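PDB 2ZQ5: sulfotransferase from Mycobacterium tuberculosis, which probably transfers a sulfo group from the donor PAPS to an acceptor substrate, as sulfotransferases do. Local coordinates for residues A[38-51]-A[187-199]. Sequence-based numbering, arbitrary orientation.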
# COMPACT_ATOMS: atom_id res chain seq x y z
N GLU A 38 2.78 16.22 11.71
CA GLU A 38 2.61 15.56 13.01
C GLU A 38 2.92 14.08 12.85
O GLU A 38 3.60 13.48 13.68
CB GLU A 38 1.18 15.71 13.54
CG GLU A 38 1.05 15.25 15.00
CD GLU A 38 -0.39 15.06 15.47
OE1 GLU A 38 -1.30 15.67 14.88
OE2 GLU A 38 -0.60 14.31 16.45
N ALA A 39 2.41 13.49 11.77
CA ALA A 39 2.62 12.07 11.51
C ALA A 39 4.11 11.76 11.41
O ALA A 39 4.58 10.79 12.01
CB ALA A 39 1.91 11.67 10.21
N LEU A 40 4.85 12.57 10.67
CA LEU A 40 6.28 12.36 10.51
C LEU A 40 7.00 12.45 11.86
O LEU A 40 7.89 11.65 12.15
CB LEU A 40 6.87 13.38 9.53
CG LEU A 40 8.36 13.26 9.22
CD1 LEU A 40 8.70 11.84 8.76
CD2 LEU A 40 8.73 14.28 8.16
N GLY A 41 6.62 13.43 12.67
CA GLY A 41 7.24 13.59 13.98
C GLY A 41 7.01 12.40 14.88
O GLY A 41 7.93 11.92 15.55
N VAL A 42 5.77 11.91 14.90
CA VAL A 42 5.43 10.76 15.72
C VAL A 42 6.18 9.52 15.22
O VAL A 42 6.69 8.73 16.02
CB VAL A 42 3.91 10.49 15.67
CG1 VAL A 42 3.59 9.15 16.32
CG2 VAL A 42 3.17 11.60 16.39
N LEU A 43 6.26 9.36 13.91
CA LEU A 43 6.95 8.23 13.32
C LEU A 43 8.45 8.26 13.64
O LEU A 43 9.04 7.23 13.99
CB LEU A 43 6.72 8.21 11.81
CG LEU A 43 7.29 7.04 11.00
CD1 LEU A 43 6.76 5.71 11.53
CD2 LEU A 43 6.90 7.22 9.54
N LEU A 44 9.06 9.44 13.54
CA LEU A 44 10.48 9.59 13.83
C LEU A 44 10.77 9.30 15.30
O LEU A 44 11.76 8.65 15.63
CB LEU A 44 10.97 11.00 13.49
CG LEU A 44 11.19 11.28 12.00
CD1 LEU A 44 11.47 12.76 11.79
CD2 LEU A 44 12.35 10.43 11.50
N ASP A 45 9.90 9.78 16.19
CA ASP A 45 10.09 9.53 17.61
C ASP A 45 10.00 8.03 17.89
O ASP A 45 10.70 7.50 18.75
CB ASP A 45 9.04 10.27 18.45
CG ASP A 45 9.32 11.76 18.56
OD1 ASP A 45 10.38 12.22 18.08
OD2 ASP A 45 8.47 12.47 19.14
N ALA A 46 9.14 7.35 17.15
CA ALA A 46 8.98 5.91 17.33
C ALA A 46 10.22 5.17 16.84
O ALA A 46 10.75 4.31 17.54
CB ALA A 46 7.74 5.42 16.57
N TYR A 47 10.69 5.50 15.65
CA TYR A 47 11.88 4.84 15.11
C TYR A 47 13.08 5.00 16.03
O TYR A 47 13.74 4.03 16.38
CB TYR A 47 12.26 5.42 13.75
CG TYR A 47 11.46 4.91 12.57
CD1 TYR A 47 11.25 3.54 12.39
CD2 TYR A 47 10.95 5.79 11.62
CE1 TYR A 47 10.55 3.06 11.29
CE2 TYR A 47 10.24 5.31 10.52
CZ TYR A 47 10.04 3.95 10.36
OH TYR A 47 9.33 3.48 9.29
N GLN A 48 13.33 6.24 16.43
CA GLN A 48 14.49 6.54 17.26
C GLN A 48 14.34 6.18 18.74
O GLN A 48 15.34 6.09 19.45
CB GLN A 48 14.85 8.01 17.07
CG GLN A 48 14.99 8.36 15.58
CD GLN A 48 15.37 9.80 15.30
OE1 GLN A 48 14.71 10.73 15.77
NE2 GLN A 48 16.42 9.99 14.51
N GLY A 49 13.12 5.94 19.19
CA GLY A 49 12.92 5.60 20.59
C GLY A 49 12.57 4.16 20.91
O GLY A 49 12.72 3.74 22.06
N GLU A 50 12.12 3.38 19.93
CA GLU A 50 11.73 2.00 20.21
C GLU A 50 11.99 0.98 19.10
O GLU A 50 11.90 -0.22 19.34
CB GLU A 50 10.25 1.98 20.58
CG GLU A 50 9.42 2.86 19.67
CD GLU A 50 7.96 2.96 20.07
OE1 GLU A 50 7.66 3.15 21.27
OE2 GLU A 50 7.10 2.88 19.17
N ALA A 51 12.33 1.44 17.90
CA ALA A 51 12.55 0.51 16.79
C ALA A 51 13.88 -0.25 16.83
O ALA A 51 14.08 -1.17 16.05
CB ALA A 51 12.41 1.25 15.46
N TYR A 187 4.53 0.92 7.90
CA TYR A 187 5.61 1.16 8.85
C TYR A 187 5.66 0.19 10.02
O TYR A 187 6.72 -0.37 10.31
CB TYR A 187 5.53 2.60 9.38
CG TYR A 187 5.57 3.63 8.28
CD1 TYR A 187 6.60 3.63 7.33
CD2 TYR A 187 4.57 4.58 8.16
CE1 TYR A 187 6.62 4.55 6.29
CE2 TYR A 187 4.58 5.51 7.12
CZ TYR A 187 5.60 5.49 6.19
OH TYR A 187 5.60 6.39 5.15
N GLU A 188 4.52 -0.03 10.67
CA GLU A 188 4.47 -0.92 11.82
C GLU A 188 4.64 -2.40 11.46
O GLU A 188 4.85 -3.23 12.34
CB GLU A 188 3.16 -0.71 12.58
CG GLU A 188 1.92 -1.23 11.88
CD GLU A 188 0.66 -0.71 12.52
OE1 GLU A 188 0.37 0.50 12.35
OE2 GLU A 188 -0.03 -1.49 13.20
N ALA A 189 4.55 -2.73 10.18
CA ALA A 189 4.72 -4.11 9.73
C ALA A 189 6.17 -4.36 9.30
O ALA A 189 6.54 -5.49 8.97
CB ALA A 189 3.77 -4.39 8.57
N LEU A 190 6.99 -3.31 9.32
CA LEU A 190 8.39 -3.42 8.91
C LEU A 190 9.35 -2.95 10.00
O LEU A 190 10.57 -2.98 9.83
CB LEU A 190 8.62 -2.59 7.65
CG LEU A 190 7.90 -3.12 6.41
CD1 LEU A 190 7.86 -2.06 5.33
CD2 LEU A 190 8.61 -4.37 5.91
N ALA A 191 8.79 -2.51 11.12
CA ALA A 191 9.60 -2.03 12.24
C ALA A 191 8.77 -2.05 13.51
O ALA A 191 7.54 -2.07 13.46
CB ALA A 191 10.08 -0.60 11.96
N HIS A 192 9.45 -2.05 14.65
CA HIS A 192 8.77 -2.05 15.93
C HIS A 192 8.52 -0.59 16.30
O HIS A 192 9.38 0.06 16.89
CB HIS A 192 9.63 -2.72 17.00
CG HIS A 192 8.98 -2.76 18.35
ND1 HIS A 192 7.84 -3.50 18.60
CD2 HIS A 192 9.28 -2.13 19.51
CE1 HIS A 192 7.48 -3.33 19.86
NE2 HIS A 192 8.34 -2.51 20.43
N VAL A 193 7.35 -0.08 15.94
CA VAL A 193 7.00 1.30 16.24
C VAL A 193 5.60 1.37 16.85
O VAL A 193 4.70 2.03 16.33
CB VAL A 193 7.07 2.19 14.97
CG1 VAL A 193 8.52 2.40 14.56
CG2 VAL A 193 6.29 1.55 13.82
N PRO A 194 5.39 0.69 17.99
CA PRO A 194 4.09 0.69 18.65
C PRO A 194 3.51 2.06 18.95
O PRO A 194 2.29 2.24 18.91
CB PRO A 194 4.34 -0.15 19.91
CG PRO A 194 5.79 0.06 20.19
CD PRO A 194 6.39 -0.02 18.81
N SER A 195 4.36 3.04 19.24
CA SER A 195 3.87 4.38 19.54
C SER A 195 3.23 4.99 18.31
O SER A 195 2.23 5.70 18.40
CB SER A 195 5.01 5.27 20.05
OG SER A 195 5.54 4.76 21.26
N TYR A 196 3.80 4.71 17.14
CA TYR A 196 3.22 5.24 15.91
C TYR A 196 1.96 4.45 15.56
O TYR A 196 0.95 5.04 15.15
CB TYR A 196 4.22 5.16 14.76
CG TYR A 196 3.62 5.55 13.42
CD1 TYR A 196 3.47 6.90 13.06
CD2 TYR A 196 3.17 4.57 12.54
CE1 TYR A 196 2.87 7.25 11.84
CE2 TYR A 196 2.57 4.91 11.33
CZ TYR A 196 2.43 6.25 10.98
OH TYR A 196 1.83 6.55 9.78
N ALA A 197 2.01 3.13 15.72
CA ALA A 197 0.84 2.30 15.42
C ALA A 197 -0.35 2.76 16.26
O ALA A 197 -1.48 2.86 15.76
CB ALA A 197 1.16 0.83 15.70
N ASP A 198 -0.10 3.04 17.54
CA ASP A 198 -1.12 3.49 18.48
C ASP A 198 -1.68 4.84 18.05
O ASP A 198 -2.89 5.05 18.04
CB ASP A 198 -0.52 3.60 19.88
CG ASP A 198 -1.50 4.18 20.89
OD1 ASP A 198 -2.50 3.51 21.20
OD2 ASP A 198 -1.25 5.31 21.37
N TRP A 199 -0.78 5.76 17.72
CA TRP A 199 -1.17 7.09 17.29
C TRP A 199 -2.04 6.99 16.03
O TRP A 199 -3.11 7.59 15.94
CB TRP A 199 0.08 7.93 16.99
CG TRP A 199 -0.21 9.30 16.45
CD1 TRP A 199 -0.51 10.42 17.17
CD2 TRP A 199 -0.25 9.69 15.07
NE1 TRP A 199 -0.74 11.48 16.33
CE2 TRP A 199 -0.59 11.06 15.03
CE3 TRP A 199 -0.04 9.01 13.87
CZ2 TRP A 199 -0.72 11.76 13.83
CZ3 TRP A 199 -0.17 9.71 12.67
CH2 TRP A 199 -0.51 11.07 12.66
O HOH W 1 8.89 0.88 9.04
O HOH W 2 12.25 -1.89 14.03
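Y196 packs as a knob into the hole between A39, V42, L43 and A46 on helix 36-50; in this sulfotransferase fold the contact joins that N-terminal helix to the nearly antiparallel helix 194-201 (151° between the short segments) and the loop before it. L43 lies in the closely packed middle, its two methyls serving different rings: CD1 lies over one face of Y196, offset toward its rim, while CD2 sits over the centre of the Y187 ring, 3.8 Å from the centroid. With CG anti to the backbone N (chi1 -176°), the leucine fork spreads between both tyrosines. A46 CB closes on V193 CB at 3.7 Å, V42 CG2 covers the five-membered ring of buried W199, 3.9 Å from its centroid, and L65 of helix 55-81 also touches L43. The hydroxyl of Y196 leaves this apolar layer to bond with L182 O and S184 N. At the edge of the Y47 ring, water 1 links OH to Y187 O, donating to the latter.

Toward solvent the contact turns polar. Exposed E38 meets the indole edge of W199, where NE1 donates to OE2 (2.8 Å, 147°) from above the carboxylate plane. At the other end, E50 receives the start of helix 194-201 with both carboxylate oxygens: OG of exposed S195 donates to OE1, and S195 N donates almost straight to the syn lone pair of E50 OE2 at 2.7 Å.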